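Local coordinates for DNA photolyase (Agrobacterium tumefaciens, PDB 4U63), which is a class III photolyase that probably uses light and its flavin to repair cyclobutane pyrimidine dimers in DNA, with a methenyltetrahydrofolate antenna, at residues 300-305 with 403-408; 335-340 with 369-374; 352-355 with 359-362; 386-391 with 397-402. All coordinates share one frame; numbering follows the deposited sequence.

Interaction 1. Residues 300-305 with 403-408. With FAD (flavin-adenine dinucleotide), chain C.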
# COMPACT_ATOMS: atom_id res chain seq x y z
N ARG A 300 8.17 -2.17 5.19
CA ARG A 300 7.49 -2.76 4.02
C ARG A 300 8.10 -4.13 3.68
O ARG A 300 7.37 -5.12 3.50
CB ARG A 300 7.52 -1.80 2.82
CG ARG A 300 7.02 -2.39 1.50
CD ARG A 300 6.92 -1.33 0.42
NE ARG A 300 6.57 -1.90 -0.89
CZ ARG A 300 7.42 -2.43 -1.76
NH1 ARG A 300 8.74 -2.48 -1.52
NH2 ARG A 300 6.96 -2.92 -2.91
N GLU A 301 9.43 -4.18 3.63
CA GLU A 301 10.15 -5.45 3.39
C GLU A 301 9.74 -6.51 4.40
O GLU A 301 9.47 -7.67 4.03
CB GLU A 301 11.66 -5.23 3.49
CG GLU A 301 12.22 -4.28 2.44
CD GLU A 301 12.23 -4.88 1.05
OE1 GLU A 301 12.55 -6.09 0.89
OE2 GLU A 301 11.93 -4.13 0.10
N PHE A 302 9.71 -6.12 5.67
CA PHE A 302 9.41 -7.05 6.74
C PHE A 302 7.98 -7.59 6.61
O PHE A 302 7.75 -8.78 6.84
CB PHE A 302 9.62 -6.37 8.09
CG PHE A 302 9.52 -7.29 9.27
CD1 PHE A 302 10.27 -8.46 9.33
CD2 PHE A 302 8.70 -6.96 10.36
CE1 PHE A 302 10.17 -9.31 10.43
CE2 PHE A 302 8.62 -7.79 11.47
CZ PHE A 302 9.36 -8.98 11.50
N CYS A 303 7.04 -6.72 6.25
CA CYS A 303 5.65 -7.17 6.04
C CYS A 303 5.58 -8.25 4.96
O CYS A 303 4.87 -9.26 5.12
CB CYS A 303 4.74 -5.99 5.69
SG CYS A 303 4.48 -4.85 7.08
N TYR A 304 6.32 -8.06 3.86
CA TYR A 304 6.40 -9.06 2.79
C TYR A 304 7.09 -10.35 3.26
O TYR A 304 6.71 -11.45 2.85
CB TYR A 304 7.05 -8.49 1.53
CG TYR A 304 6.05 -7.79 0.64
CD1 TYR A 304 5.35 -8.50 -0.33
CD2 TYR A 304 5.79 -6.43 0.77
CE1 TYR A 304 4.42 -7.88 -1.14
CE2 TYR A 304 4.86 -5.80 -0.05
CZ TYR A 304 4.19 -6.53 -1.00
OH TYR A 304 3.27 -5.95 -1.82
N HIS A 305 8.10 -10.21 4.12
CA HIS A 305 8.78 -11.38 4.71
C HIS A 305 7.79 -12.24 5.50
O HIS A 305 7.74 -13.47 5.36
CB HIS A 305 9.92 -10.92 5.63
CG HIS A 305 10.89 -11.99 5.96
ND1 HIS A 305 11.86 -12.40 5.08
CD2 HIS A 305 11.03 -12.74 7.07
CE1 HIS A 305 12.56 -13.37 5.64
NE2 HIS A 305 12.09 -13.58 6.84
N TRP A 403 -2.51 -4.68 10.74
CA TRP A 403 -3.72 -5.05 11.50
C TRP A 403 -3.43 -6.13 12.55
O TRP A 403 -3.88 -6.02 13.70
CB TRP A 403 -4.84 -5.50 10.55
CG TRP A 403 -5.58 -4.32 9.96
CD1 TRP A 403 -5.37 -3.76 8.74
CD2 TRP A 403 -6.61 -3.58 10.59
NE1 TRP A 403 -6.23 -2.69 8.56
CE2 TRP A 403 -7.00 -2.55 9.69
CE3 TRP A 403 -7.25 -3.66 11.84
CZ2 TRP A 403 -8.00 -1.64 9.99
CZ3 TRP A 403 -8.24 -2.76 12.14
CH2 TRP A 403 -8.61 -1.75 11.22
N GLN A 404 -2.66 -7.16 12.18
CA GLN A 404 -2.31 -8.21 13.14
C GLN A 404 -1.49 -7.69 14.33
O GLN A 404 -1.71 -8.11 15.47
CB GLN A 404 -1.61 -9.39 12.46
CG GLN A 404 -2.53 -10.17 11.54
CD GLN A 404 -2.65 -11.66 11.89
OE1 GLN A 404 -2.61 -12.04 13.05
NE2 GLN A 404 -2.81 -12.48 10.88
N TRP A 405 -0.56 -6.77 14.08
CA TRP A 405 0.23 -6.17 15.18
C TRP A 405 -0.66 -5.37 16.12
O TRP A 405 -0.54 -5.50 17.33
CB TRP A 405 1.36 -5.29 14.65
CG TRP A 405 2.50 -6.05 14.05
CD1 TRP A 405 3.07 -7.22 14.51
CD2 TRP A 405 3.24 -5.70 12.87
NE1 TRP A 405 4.10 -7.60 13.69
CE2 TRP A 405 4.23 -6.70 12.68
CE3 TRP A 405 3.17 -4.64 11.96
CZ2 TRP A 405 5.12 -6.66 11.61
CZ3 TRP A 405 4.05 -4.62 10.90
CH2 TRP A 405 5.02 -5.62 10.74
N VAL A 406 -1.57 -4.57 15.57
CA VAL A 406 -2.50 -3.82 16.41
C VAL A 406 -3.40 -4.78 17.23
O VAL A 406 -3.70 -4.51 18.40
CB VAL A 406 -3.36 -2.82 15.60
CG1 VAL A 406 -4.33 -2.08 16.52
CG2 VAL A 406 -2.46 -1.81 14.90
N ALA A 407 -3.77 -5.89 16.61
CA ALA A 407 -4.63 -6.92 17.24
C ALA A 407 -3.94 -7.76 18.31
O ALA A 407 -4.61 -8.51 19.03
CB ALA A 407 -5.22 -7.82 16.17
N GLY A 408 -2.61 -7.68 18.40
CA GLY A 408 -1.87 -8.38 19.44
C GLY A 408 -1.17 -9.67 19.02
O GLY A 408 -0.69 -10.38 19.88
PA FAD C . 6.59 7.22 4.97
O1A FAD C . 6.64 7.55 6.42
O2A FAD C . 7.08 8.22 3.98
O5B FAD C . 7.34 5.80 4.81
C5B FAD C . 7.98 5.41 3.59
C4B FAD C . 7.48 4.05 3.11
O4B FAD C . 7.75 3.03 4.07
C3B FAD C . 5.99 4.00 2.88
O3B FAD C . 5.61 4.59 1.63
C2B FAD C . 5.71 2.52 2.98
O2B FAD C . 6.00 1.85 1.75
C1B FAD C . 6.69 2.06 4.03
N9A FAD C . 6.12 1.98 5.39
C8A FAD C . 6.12 2.96 6.31
N7A FAD C . 5.55 2.55 7.46
C5A FAD C . 5.19 1.26 7.29
C6A FAD C . 4.53 0.25 8.12
N6A FAD C . 4.15 0.54 9.38
N1A FAD C . 4.32 -0.97 7.56
C2A FAD C . 4.68 -1.25 6.29
N3A FAD C . 5.30 -0.36 5.49
C4A FAD C . 5.56 0.89 5.93
N1 FAD C . 1.10 0.62 4.28
C2 FAD C . 0.93 0.30 2.98
O2 FAD C . 1.85 0.59 2.19
N3 FAD C . -0.20 -0.32 2.54
C4 FAD C . -1.22 -0.65 3.37
O4 FAD C . -2.25 -1.23 2.95
C4X FAD C . -1.10 -0.32 4.80
N5 FAD C . -2.07 -0.59 5.72
C5X FAD C . -1.90 -0.28 7.04
C6 FAD C . -2.88 -0.58 7.98
C7 FAD C . -2.72 -0.27 9.33
C7M FAD C . -3.80 -0.60 10.33
C8 FAD C . -1.49 0.41 9.78
C8M FAD C . -1.26 0.77 11.23
C9 FAD C . -0.52 0.71 8.86
C9A FAD C . -0.65 0.40 7.51
N10 FAD C . 0.36 0.72 6.56
C10 FAD C . 0.16 0.36 5.21
C1' FAD C . 1.64 1.33 6.95
C2' FAD C . 1.80 2.83 6.94
O2' FAD C . 0.76 3.42 7.74
C3' FAD C . 1.82 3.40 5.54
O3' FAD C . 2.81 2.76 4.74
C4' FAD C . 2.10 4.90 5.62
O4' FAD C . 0.99 5.56 6.23
C5' FAD C . 2.33 5.45 4.23
O5' FAD C . 2.60 6.86 4.24
P FAD C . 3.99 7.38 3.63
O1P FAD C . 3.99 8.87 3.69
O2P FAD C . 4.22 6.79 2.27
O3P FAD C . 5.06 6.78 4.67
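An aromatic and sulfur contact joins F302 and C303 to W405 where helix 287-309 faces helix 398-407, in the helical FAD-binding domain of the photolyase fold. The backbones stay well apart, with the CA of C303 10.7 Å from the CA of W405, so the long indole bridges the gap. The atoms of its six-membered ring reach both partners: W405 CZ2 lies 3.7 Å from F302 CE2, the two rings meeting obliquely. F302 is brought there by having CG anti to its backbone N (chi1 -172°). No hydrogen bond crosses; C303 SG makes a sulfur-aromatic contact, 4.8 Å from the centroid of that W405 ring and 66° off its normal. Both helices also line the flavin pocket. W403 lays one face against the isoalloxazine methyl C7M, 3.6 Å from the ring plane, consistent with its being the flavin-proximal member of the tryptophan triad used in photoreduction. On the adenine side, C303 SG sits 3.7 Å from C2A of FAD and 3.8 Å from CH2 of W405.

Interaction 2. Residues 335-340 with 369-374; sequences KAWTRG and ASFLIK
The indole of W337 carries L372 on one face and meets the ring of F371 at its pyrrole end. Methyl CD2 of L372 stands 3.8 Å from the centroid of the six-membered ring of W337, 8° off its normal, a CH-pi contact almost straight above the face. The second methyl, L372 CD1, lies 3.8 Å from W337 CD2, and L372 CB is equally far, at 3.8 Å, from W337 NE1, so the branched chain is spread over the bicycle and crosses it at about a right angle. F371 offers an edge: its CD2 comes 4.1 Å from W337 CD1, near the plane of the phenyl ring. With CG anti to its backbone N (chi1 179°), W337 extends from the last turn of helix 331-338 to helix 362-375, pairing two helices of the FAD-binding domain. G340 ends the first of these in a Schellman motif, while T338 OG1 donates to K335 O at 2.8 Å. The one polar atom of the indole is also satisfied, since W337 NE1 is hydrogen-bonded to the backbone O of V368, one residue before the 369-374 segment. Further indole contacts come from W403, W386 and M351, and the ring of F371 stacks with that of H375.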
# COMPACT_ATOMS: atom_id res chain seq x y z
N LYS A 335 -20.26 0.45 11.24
CA LYS A 335 -20.63 1.50 10.30
C LYS A 335 -20.24 2.89 10.82
O LYS A 335 -19.71 3.71 10.07
CB LYS A 335 -22.12 1.44 9.95
CG LYS A 335 -22.46 0.33 8.96
CD LYS A 335 -23.94 0.37 8.60
CE LYS A 335 -24.37 -0.89 7.88
NZ LYS A 335 -25.84 -0.90 7.67
N ALA A 336 -20.49 3.15 12.11
CA ALA A 336 -20.10 4.44 12.70
C ALA A 336 -18.60 4.65 12.57
O ALA A 336 -18.15 5.75 12.25
CB ALA A 336 -20.52 4.51 14.16
N TRP A 337 -17.83 3.59 12.79
CA TRP A 337 -16.38 3.64 12.61
C TRP A 337 -16.00 4.00 11.16
O TRP A 337 -15.23 4.95 10.92
CB TRP A 337 -15.76 2.30 13.06
CG TRP A 337 -14.26 2.20 12.90
CD1 TRP A 337 -13.31 2.68 13.75
CD2 TRP A 337 -13.56 1.54 11.84
NE1 TRP A 337 -12.06 2.40 13.28
CE2 TRP A 337 -12.18 1.69 12.11
CE3 TRP A 337 -13.96 0.85 10.69
CZ2 TRP A 337 -11.20 1.16 11.26
CZ3 TRP A 337 -12.98 0.34 9.85
CH2 TRP A 337 -11.61 0.50 10.14
N THR A 338 -16.57 3.29 10.18
CA THR A 338 -16.23 3.53 8.76
C THR A 338 -16.55 4.96 8.33
O THR A 338 -15.88 5.51 7.47
CB THR A 338 -16.94 2.56 7.78
OG1 THR A 338 -18.37 2.73 7.83
CG2 THR A 338 -16.56 1.10 8.06
N ARG A 339 -17.59 5.55 8.93
CA ARG A 339 -18.03 6.90 8.60
C ARG A 339 -17.34 8.02 9.39
O ARG A 339 -17.60 9.20 9.15
CB ARG A 339 -19.53 7.00 8.86
CG ARG A 339 -20.36 6.12 7.95
CD ARG A 339 -21.74 5.93 8.52
NE ARG A 339 -22.57 5.13 7.63
CZ ARG A 339 -23.74 4.59 7.96
NH1 ARG A 339 -24.26 4.76 9.17
NH2 ARG A 339 -24.40 3.86 7.06
N GLY A 340 -16.48 7.65 10.34
CA GLY A 340 -15.90 8.63 11.24
C GLY A 340 -16.96 9.33 12.07
O GLY A 340 -16.96 10.56 12.17
N ALA A 369 -7.39 1.63 14.12
CA ALA A 369 -7.37 0.16 14.14
C ALA A 369 -7.58 -0.33 15.56
O ALA A 369 -8.40 -1.20 15.81
CB ALA A 369 -6.06 -0.37 13.55
N SER A 370 -6.84 0.24 16.50
CA SER A 370 -7.01 -0.10 17.90
C SER A 370 -8.43 0.23 18.40
O SER A 370 -9.03 -0.55 19.15
CB SER A 370 -5.96 0.61 18.76
OG SER A 370 -6.05 0.16 20.10
N PHE A 371 -8.98 1.36 17.97
CA PHE A 371 -10.33 1.70 18.38
C PHE A 371 -11.35 0.63 17.93
O PHE A 371 -12.23 0.24 18.71
CB PHE A 371 -10.75 3.06 17.84
CG PHE A 371 -12.02 3.56 18.45
CD1 PHE A 371 -12.00 4.23 19.67
CD2 PHE A 371 -13.25 3.35 17.83
CE1 PHE A 371 -13.16 4.69 20.25
CE2 PHE A 371 -14.42 3.82 18.40
CZ PHE A 371 -14.38 4.49 19.62
N LEU A 372 -11.22 0.16 16.70
CA LEU A 372 -12.12 -0.87 16.18
C LEU A 372 -12.01 -2.18 16.95
O LEU A 372 -13.02 -2.75 17.38
CB LEU A 372 -11.81 -1.13 14.70
CG LEU A 372 -12.72 -2.13 14.00
CD1 LEU A 372 -14.15 -1.60 13.95
CD2 LEU A 372 -12.21 -2.44 12.60
N ILE A 373 -10.78 -2.64 17.14
CA ILE A 373 -10.49 -3.96 17.73
C ILE A 373 -10.77 -3.98 19.23
O ILE A 373 -11.35 -4.95 19.76
CB ILE A 373 -9.01 -4.34 17.48
CG1 ILE A 373 -8.77 -4.51 15.97
CG2 ILE A 373 -8.60 -5.61 18.23
CD1 ILE A 373 -7.32 -4.41 15.56
N LYS A 374 -10.35 -2.93 19.93
CA LYS A 374 -10.42 -2.91 21.39
C LYS A 374 -11.62 -2.16 21.93
O LYS A 374 -12.37 -2.71 22.71
CB LYS A 374 -9.12 -2.38 21.96
CG LYS A 374 -7.97 -3.25 21.49
CD LYS A 374 -6.66 -2.88 22.10
CE LYS A 374 -5.58 -3.84 21.64
NZ LYS A 374 -4.29 -3.49 22.25

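Interaction 3. Residues 352-355 with 359-362. With MHF (5,10-methenyl-6,7,8-trihydrofolic acid), chain B.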
# COMPACT_ATOMS: atom_id res chain seq x y z
N ARG A 352 -12.29 10.05 8.23
CA ARG A 352 -12.71 11.05 7.24
C ARG A 352 -11.60 11.40 6.26
O ARG A 352 -11.85 11.58 5.07
CB ARG A 352 -13.26 12.29 7.92
CG ARG A 352 -14.53 11.98 8.68
CD ARG A 352 -15.04 13.21 9.40
NE ARG A 352 -16.02 12.89 10.44
CZ ARG A 352 -16.82 13.76 11.01
NH1 ARG A 352 -16.81 15.05 10.64
NH2 ARG A 352 -17.68 13.37 11.96
N GLN A 353 -10.37 11.49 6.76
CA GLN A 353 -9.21 11.66 5.89
C GLN A 353 -9.15 10.54 4.86
O GLN A 353 -8.96 10.78 3.67
CB GLN A 353 -7.90 11.67 6.70
CG GLN A 353 -6.67 11.76 5.81
CD GLN A 353 -5.36 11.74 6.56
OE1 GLN A 353 -5.21 11.08 7.60
NE2 GLN A 353 -4.38 12.44 6.02
N LEU A 354 -9.30 9.30 5.34
CA LEU A 354 -9.31 8.12 4.48
C LEU A 354 -10.38 8.21 3.40
O LEU A 354 -10.11 7.99 2.21
CB LEU A 354 -9.52 6.88 5.35
CG LEU A 354 -9.65 5.52 4.68
CD1 LEU A 354 -8.46 5.20 3.80
CD2 LEU A 354 -9.83 4.45 5.76
N TRP A 355 -11.60 8.55 3.81
CA TRP A 355 -12.70 8.67 2.86
C TRP A 355 -12.43 9.75 1.80
O TRP A 355 -12.73 9.54 0.62
CB TRP A 355 -14.00 8.99 3.59
CG TRP A 355 -15.22 8.80 2.77
CD1 TRP A 355 -16.09 9.77 2.37
CD2 TRP A 355 -15.73 7.56 2.26
NE1 TRP A 355 -17.10 9.22 1.63
CE2 TRP A 355 -16.91 7.86 1.55
CE3 TRP A 355 -15.30 6.23 2.33
CZ2 TRP A 355 -17.67 6.88 0.92
CZ3 TRP A 355 -16.06 5.25 1.70
CH2 TRP A 355 -17.22 5.58 1.00
N THR A 359 -6.13 7.86 1.88
CA THR A 359 -4.98 7.54 2.71
C THR A 359 -5.21 8.03 4.13
O THR A 359 -6.15 8.76 4.39
CB THR A 359 -3.68 8.15 2.14
OG1 THR A 359 -2.55 7.56 2.78
CG2 THR A 359 -3.65 9.67 2.29
N MET A 360 -4.34 7.61 5.04
CA MET A 360 -4.43 8.03 6.42
C MET A 360 -3.04 8.08 7.01
O MET A 360 -2.21 7.21 6.71
CB MET A 360 -5.33 7.08 7.21
CG MET A 360 -5.71 7.58 8.60
SD MET A 360 -6.56 6.36 9.63
CE MET A 360 -7.84 5.79 8.51
N HIS A 361 -2.78 9.08 7.84
CA HIS A 361 -1.49 9.17 8.53
C HIS A 361 -1.25 7.89 9.34
O HIS A 361 -2.17 7.39 9.98
CB HIS A 361 -1.47 10.38 9.44
CG HIS A 361 -0.13 10.66 10.03
ND1 HIS A 361 0.29 10.08 11.20
CD2 HIS A 361 0.88 11.46 9.62
CE1 HIS A 361 1.50 10.51 11.49
NE2 HIS A 361 1.89 11.35 10.55
N ASN A 362 -0.02 7.36 9.33
CA ASN A 362 0.26 6.08 10.00
C ASN A 362 -0.10 6.02 11.49
O ASN A 362 -0.66 5.02 11.96
CB ASN A 362 1.72 5.66 9.86
CG ASN A 362 2.01 4.34 10.61
OD1 ASN A 362 1.59 3.27 10.17
ND2 ASN A 362 2.69 4.43 11.75
N1 MHF B . -12.36 4.91 -0.99
C2 MHF B . -12.18 6.14 -0.51
NA2 MHF B . -10.96 6.45 -0.03
N3 MHF B . -13.18 7.09 -0.51
C4 MHF B . -14.41 6.79 -0.97
O4 MHF B . -15.32 7.63 -0.97
C4A MHF B . -14.64 5.45 -1.51
N5 MHF B . -15.85 4.98 -1.98
C6 MHF B . -16.15 3.55 -2.08
C7 MHF B . -14.92 2.90 -2.73
N8 MHF B . -13.70 3.25 -1.99
C8A MHF B . -13.53 4.49 -1.48
C9 MHF B . -17.48 3.49 -2.85
N10 MHF B . -17.77 4.89 -3.20
C11 MHF B . -17.02 5.73 -2.28
C12 MHF B . -21.74 6.18 -3.94
C13 MHF B . -20.99 6.81 -2.93
C14 MHF B . -19.70 6.41 -2.66
C15 MHF B . -19.11 5.34 -3.38
C16 MHF B . -19.84 4.73 -4.39
C17 MHF B . -21.14 5.14 -4.67
C MHF B . -23.14 6.61 -4.27
O MHF B . -23.64 6.14 -5.29
N MHF B . -23.77 7.52 -3.52
CA MHF B . -25.04 8.14 -3.86
CB MHF B . -26.14 7.76 -2.86
CG MHF B . -25.98 6.36 -2.27
CD MHF B . -24.96 6.26 -1.15
OE1 MHF B . -24.44 7.29 -0.67
OE2 MHF B . -24.65 5.12 -0.74
CT MHF B . -24.89 9.64 -3.88
O1 MHF B . -24.96 10.22 -4.99
O2 MHF B . -24.69 10.26 -2.81
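Q353 has CG anti to its backbone N (chi1 177°) and an extended chain beyond, which carries its amide alongside the extended backbone of T359 and M360 to H361. There OE1 of Q353 accepts a hydrogen bond from H361 N, 3.2 Å long and fairly straight at 159°, although the donor stands well above the carbonyl plane. The same oxygen bonds to the hydroxyl of Y435, so two partners hold the amide. M360 is bent at its last torsion (chi3 -50°), which turns its methyl onto L354: M360 CE lies 3.6 Å from L354 CD2, the two chains crossing at a slant. T359 O approaches the helix backbone, 3.2 Å from L354 CA in a CA-H...O contact. The loop thus folds back on the helix it has just left, before H361 takes the N-cap position of helix 362-375. On the helix, L354 O accepts a hydrogen bond from NA2 of the folate at 2.8 Å, and pterin O4 is 2.9 Å above the W355 ring plane. N362, with OD1 hydrogen-bonded to the flavin ribityl O2', opens helix 362-375, and the segment pair thus joins the FAD pocket to the antenna site of this class III photolyase.

Interaction 4. Residues 386-391 with 397-402. With FAD (flavin-adenine dinucleotide), chain C.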
# COMPACT_ATOMS: atom_id res chain seq x y z
N TRP A 386 -12.10 -3.05 5.08
CA TRP A 386 -12.48 -1.65 4.84
C TRP A 386 -11.29 -0.88 4.26
O TRP A 386 -11.43 -0.17 3.27
CB TRP A 386 -12.97 -0.95 6.12
CG TRP A 386 -13.33 0.49 5.87
CD1 TRP A 386 -12.61 1.60 6.24
CD2 TRP A 386 -14.48 0.98 5.17
NE1 TRP A 386 -13.25 2.75 5.82
CE2 TRP A 386 -14.40 2.40 5.16
CE3 TRP A 386 -15.57 0.37 4.56
CZ2 TRP A 386 -15.37 3.20 4.56
CZ3 TRP A 386 -16.55 1.18 3.97
CH2 TRP A 386 -16.44 2.57 3.97
N PHE A 387 -10.12 -1.08 4.86
CA PHE A 387 -8.88 -0.45 4.37
C PHE A 387 -8.56 -0.90 2.95
O PHE A 387 -8.12 -0.10 2.13
CB PHE A 387 -7.70 -0.77 5.30
CG PHE A 387 -7.54 0.18 6.46
CD1 PHE A 387 -8.62 0.89 7.00
CD2 PHE A 387 -6.29 0.36 7.03
CE1 PHE A 387 -8.44 1.75 8.08
CE2 PHE A 387 -6.11 1.22 8.11
CZ PHE A 387 -7.18 1.92 8.63
N ARG A 388 -8.77 -2.18 2.66
CA ARG A 388 -8.56 -2.72 1.31
C ARG A 388 -9.36 -1.98 0.25
O ARG A 388 -8.90 -1.82 -0.88
CB ARG A 388 -8.90 -4.22 1.25
CG ARG A 388 -7.69 -5.13 1.12
CD ARG A 388 -8.03 -6.59 1.38
NE ARG A 388 -9.34 -6.98 0.85
CZ ARG A 388 -10.12 -7.95 1.36
NH1 ARG A 388 -9.74 -8.66 2.43
NH2 ARG A 388 -11.29 -8.21 0.78
N ASP A 389 -10.57 -1.54 0.60
CA ASP A 389 -11.46 -0.86 -0.35
C ASP A 389 -11.20 0.64 -0.46
O ASP A 389 -11.60 1.26 -1.46
CB ASP A 389 -12.93 -1.09 0.04
CG ASP A 389 -13.90 -0.76 -1.11
OD1 ASP A 389 -13.64 -1.11 -2.28
OD2 ASP A 389 -14.95 -0.15 -0.84
N THR A 390 -10.55 1.22 0.55
CA THR A 390 -10.46 2.68 0.66
C THR A 390 -9.06 3.29 0.55
O THR A 390 -8.94 4.49 0.30
CB THR A 390 -11.08 3.15 1.99
OG1 THR A 390 -10.49 2.44 3.07
CG2 THR A 390 -12.59 2.92 1.98
N LEU A 391 -8.03 2.48 0.74
CA LEU A 391 -6.64 2.93 0.60
C LEU A 391 -6.15 2.83 -0.83
O LEU A 391 -6.21 1.77 -1.43
CB LEU A 391 -5.70 2.09 1.46
CG LEU A 391 -5.78 2.23 2.98
CD1 LEU A 391 -4.95 1.13 3.65
CD2 LEU A 391 -5.29 3.61 3.43
N ALA A 397 0.51 -7.42 1.97
CA ALA A 397 1.41 -7.71 3.07
C ALA A 397 1.28 -6.66 4.17
O ALA A 397 1.09 -6.99 5.33
CB ALA A 397 2.83 -7.77 2.57
N SER A 398 1.39 -5.38 3.81
CA SER A 398 1.45 -4.34 4.83
C SER A 398 0.15 -4.11 5.57
O SER A 398 0.16 -3.86 6.77
CB SER A 398 1.95 -3.03 4.24
OG SER A 398 3.22 -3.20 3.65
N ASN A 399 -0.97 -4.20 4.87
CA ASN A 399 -2.27 -4.02 5.51
C ASN A 399 -2.50 -5.14 6.54
O ASN A 399 -2.69 -4.87 7.73
CB ASN A 399 -3.37 -3.99 4.45
CG ASN A 399 -4.68 -3.42 4.98
OD1 ASN A 399 -4.70 -2.56 5.86
ND2 ASN A 399 -5.78 -3.91 4.42
N ALA A 400 -2.43 -6.38 6.09
CA ALA A 400 -2.61 -7.54 6.97
C ALA A 400 -1.65 -7.54 8.16
O ALA A 400 -2.06 -7.73 9.30
CB ALA A 400 -2.44 -8.84 6.18
N ALA A 401 -0.37 -7.31 7.88
CA ALA A 401 0.65 -7.34 8.94
C ALA A 401 0.36 -6.30 10.02
O ALA A 401 0.41 -6.59 11.20
CB ALA A 401 2.03 -7.11 8.37
N ASN A 402 0.07 -5.07 9.59
CA ASN A 402 -0.18 -4.00 10.55
C ASN A 402 -1.44 -4.22 11.38
O ASN A 402 -1.43 -3.99 12.57
CB ASN A 402 -0.16 -2.63 9.87
CG ASN A 402 1.25 -2.13 9.59
OD1 ASN A 402 1.90 -1.60 10.49
ND2 ASN A 402 1.73 -2.32 8.37
PA FAD C . 6.59 7.22 4.97
O1A FAD C . 6.64 7.55 6.42
O2A FAD C . 7.08 8.22 3.98
O5B FAD C . 7.34 5.80 4.81
C5B FAD C . 7.98 5.41 3.59
C4B FAD C . 7.48 4.05 3.11
O4B FAD C . 7.75 3.03 4.07
C3B FAD C . 5.99 4.00 2.88
O3B FAD C . 5.61 4.59 1.63
C2B FAD C . 5.71 2.52 2.98
O2B FAD C . 6.00 1.85 1.75
C1B FAD C . 6.69 2.06 4.03
N9A FAD C . 6.12 1.98 5.39
C8A FAD C . 6.12 2.96 6.31
N7A FAD C . 5.55 2.55 7.46
C5A FAD C . 5.19 1.26 7.29
C6A FAD C . 4.53 0.25 8.12
N6A FAD C . 4.15 0.54 9.38
N1A FAD C . 4.32 -0.97 7.56
C2A FAD C . 4.68 -1.25 6.29
N3A FAD C . 5.30 -0.36 5.49
C4A FAD C . 5.56 0.89 5.93
N1 FAD C . 1.10 0.62 4.28
C2 FAD C . 0.93 0.30 2.98
O2 FAD C . 1.85 0.59 2.19
N3 FAD C . -0.20 -0.32 2.54
C4 FAD C . -1.22 -0.65 3.37
O4 FAD C . -2.25 -1.23 2.95
C4X FAD C . -1.10 -0.32 4.80
N5 FAD C . -2.07 -0.59 5.72
C5X FAD C . -1.90 -0.28 7.04
C6 FAD C . -2.88 -0.58 7.98
C7 FAD C . -2.72 -0.27 9.33
C7M FAD C . -3.80 -0.60 10.33
C8 FAD C . -1.49 0.41 9.78
C8M FAD C . -1.26 0.77 11.23
C9 FAD C . -0.52 0.71 8.86
C9A FAD C . -0.65 0.40 7.51
N10 FAD C . 0.36 0.72 6.56
C10 FAD C . 0.16 0.36 5.21
C1' FAD C . 1.64 1.33 6.95
C2' FAD C . 1.80 2.83 6.94
O2' FAD C . 0.76 3.42 7.74
C3' FAD C . 1.82 3.40 5.54
O3' FAD C . 2.81 2.76 4.74
C4' FAD C . 2.10 4.90 5.62
O4' FAD C . 0.99 5.56 6.23
C5' FAD C . 2.33 5.45 4.23
O5' FAD C . 2.60 6.86 4.24
P FAD C . 3.99 7.38 3.63
O1P FAD C . 3.99 8.87 3.69
O2P FAD C . 4.22 6.79 2.27
O3P FAD C . 5.06 6.78 4.67
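F387 and N399 meet where the end of helix 380-390 faces helix 398-407, a helical pair of the photolyase FAD-binding domain that borders the isoalloxazine. W386, at the head of the first segment, turns its indole away and carries T390 CG2 on one face. Next comes F387, whose ring and the amide of N399 are nearly parallel, their planes 9° apart, with N399 OD1 at the ring edge near its plane, 3.5 Å from F387 CD2. The same edge meets the flavin, with F387 CD2 3.7 Å from C6 of FAD. R388 CG lies 4.0 Å from ND2 of N399, the chains crossing at about a right angle, and R388 NH1 forms a salt bridge with E384, whose backbone O also takes a hydrogen bond from ND2 of N399. That bond fixes the flip of the amide, leaving OD1 of N399 facing the flavin, 3.3 Å from N5. An asparagine opposite N5 is a familiar feature of photolyases. D389 and T390 lend their backbone O atoms to the folate. L391 leaves the helix and brings CD1 to 3.7 Å from O4 of FAD. One turn beyond N399, N402 reads the adenine: its OD1 accepts from N6A of FAD, and its ND2 donates to S398 O at 2.7 Å and to N1A of FAD at 3.0 Å, the latter at 166°.

Interactions 1 and 4 share helix 398-407 and the flavin; their centres are about 10 Å apart, and W403 NE1 touches F387 CD2 at 3.4 Å. Interaction 2 is one shell farther from the flavin: W403 CZ3 packs on A369 CB at 3.5 Å, and the nearest atoms of the W337 side chain and FAD are about 8 Å apart. The antenna pocket is shared by interactions 3 and 4, which meet where L354 CD2 reaches T390 OG1 at 3.4 Å. A probable hydrogen bond from R352 NH2 to G340 O, 2.9 Å, ties interaction 3 to interaction 2. Along the chain, the other three contacts are nested inside the loop closed by interaction 1.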